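Local structure of carbohydrate binding protein (Flavobacterium johnsoniae, 3HZB) at residues B[1-5]-B[16-20]. The protein binds calcium through a betagamma-crystallin domain, the part of a longer, probably carbohydrate-binding protein described here. Residues are numbered along the deposited sequence.
Sequences DVITV and GGLTI
Segments 1-5 and 16-20 form the first beta hairpin of a betagamma-crystallin Greek-key domain. Strands 3-5 and 16-18 run antiparallel, their axes 151° apart in direction and 4.7 Å at closest approach. I3–L18 (CA–CA 5.1 Å) and V5–G16 (5.4 Å) are hydrogen-bonded pairs; T4–G17 (4.5 Å) between them is a non-hydrogen-bonded pair.

The backbone ladder fixes this register. L18 N donates to I3 O at 2.7 Å and I3 N to L18 O at 3.2 Å; V5 N donates to G16 O and G16 N to V5 O, both at 3.0 Å. V2 N also points a weak bond at L18 O (3.2 Å, 120° at the hydrogen), so V2 and I3 both face L18, a classic beta bulge. V2 departs from extended geometry (phi/psi -87/-11), whereas I3, T4 and V5 are extended. CA–H···O contacts, T4 CA to G16 O at 3.4 Å and G17 CA to I3 O at 3.6 Å, fill the non-hydrogen-bonded step.

I3, V5 and L18 share the inner face. L18 (chi1 m, chi2 t) brings CD1 to 3.9 Å from V5 CG1 and 4.2 Å from I3 CG2; I3 and L18 also meet V84 of strand 81-86 in the second sheet. At the edge, where the CA-to-CB bonds of D1 and T19 point sideways, D1 OD1 lies 3.4 Å from G17 C and 3.5 Å from T19 CG2; an ideal beta carbon on G17 would clash with D1 OD2. On the opposite face, T4 OG1 hydrogen-bonds Q45 OE1 of the second subunit.

The chemistry thus divides three ways: main-chain polarity sets the register, aliphatic groups join the sheets, and the T4 hydroxyl finds its polar partner on the second subunit.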
loop_
_atom_site.group_PDB
_atom_site.type_symbol
_atom_site.label_atom_id
_atom_site.label_comp_id
_atom_site.label_asym_id
_atom_site.label_seq_id
_atom_site.Cartn_x
_atom_site.Cartn_y
_atom_site.Cartn_z
ATOM N N ASP B 1 2.092 -5.205 12.960
ATOM C CA ASP B 1 2.724 -5.709 11.706
ATOM C C ASP B 1 2.711 -4.647 10.616
ATOM O O ASP B 1 1.651 -4.164 10.214
ATOM C CB ASP B 1 1.992 -6.956 11.208
ATOM C CG ASP B 1 2.026 -8.090 12.211
ATOM O OD1 ASP B 1 3.135 -8.478 12.634
ATOM O OD2 ASP B 1 0.942 -8.595 12.572
ATOM N N VAL B 2 3.894 -4.293 10.133
ATOM C CA VAL B 2 4.020 -3.283 9.093
ATOM C C VAL B 2 3.887 -3.892 7.704
ATOM O O VAL B 2 3.768 -3.177 6.711
ATOM C CB VAL B 2 5.373 -2.556 9.191
ATOM C CG1 VAL B 2 5.437 -1.764 10.487
ATOM C CG2 VAL B 2 6.511 -3.563 9.124
ATOM N N ILE B 3 3.917 -5.219 7.640
ATOM C CA ILE B 3 3.785 -5.914 6.368
ATOM C C ILE B 3 2.945 -7.173 6.524
ATOM O O ILE B 3 3.121 -7.935 7.469
ATOM C CB ILE B 3 5.167 -6.295 5.797
ATOM C CG1 ILE B 3 5.923 -5.020 5.402
ATOM C CG2 ILE B 3 5.006 -7.218 4.601
ATOM C CD1 ILE B 3 7.311 -5.262 4.882
ATOM N N THR B 4 2.009 -7.370 5.604
ATOM C CA THR B 4 1.165 -8.553 5.634
ATOM C C THR B 4 1.293 -9.245 4.281
ATOM O O THR B 4 1.184 -8.607 3.238
ATOM C CB THR B 4 -0.313 -8.192 5.894
ATOM O OG1 THR B 4 -0.421 -7.511 7.152
ATOM C CG2 THR B 4 -1.164 -9.451 5.947
ATOM N N VAL B 5 1.562 -10.544 4.307
ATOM C CA VAL B 5 1.698 -11.309 3.076
ATOM C C VAL B 5 0.485 -12.219 2.948
ATOM O O VAL B 5 0.098 -12.890 3.906
ATOM C CB VAL B 5 3.000 -12.134 3.079
ATOM C CG1 VAL B 5 4.184 -11.189 3.118
ATOM C CG2 VAL B 5 3.039 -13.078 4.286
ATOM N N GLY B 16 -0.044 -13.702 6.758
ATOM C CA GLY B 16 0.946 -13.716 7.816
ATOM C C GLY B 16 1.417 -12.291 8.047
ATOM O O GLY B 16 1.667 -11.559 7.094
ATOM N N GLY B 17 1.526 -11.891 9.308
ATOM C CA GLY B 17 1.974 -10.547 9.617
ATOM C C GLY B 17 3.461 -10.524 9.918
ATOM O O GLY B 17 3.950 -11.342 10.700
ATOM N N LEU B 18 4.179 -9.590 9.298
ATOM C CA LEU B 18 5.619 -9.474 9.499
ATOM C C LEU B 18 6.001 -8.099 10.046
ATOM O O LEU B 18 5.314 -7.107 9.808
ATOM C CB LEU B 18 6.366 -9.688 8.178
ATOM C CG LEU B 18 5.940 -10.830 7.251
ATOM C CD1 LEU B 18 6.805 -10.798 5.991
ATOM C CD2 LEU B 18 6.065 -12.161 7.957
ATOM N N THR B 19 7.099 -8.058 10.792
ATOM C CA THR B 19 7.612 -6.813 11.343
ATOM C C THR B 19 9.068 -6.743 10.902
ATOM O O THR B 19 9.534 -7.609 10.157
ATOM C CB THR B 19 7.538 -6.782 12.893
ATOM O OG1 THR B 19 8.223 -7.919 13.437
ATOM C CG2 THR B 19 6.091 -6.791 13.356
ATOM N N ILE B 20 9.785 -5.713 11.339
ATOM C CA ILE B 20 11.191 -5.573 10.976
ATOM C C ILE B 20 11.934 -6.852 11.341
ATOM O O ILE B 20 11.762 -7.383 12.438
ATOM C CB ILE B 20 11.840 -4.385 11.718
ATOM C CG1 ILE B 20 11.283 -3.067 11.174
ATOM C CG2 ILE B 20 13.355 -4.437 11.570
ATOM C CD1 ILE B 20 11.632 -2.805 9.721
#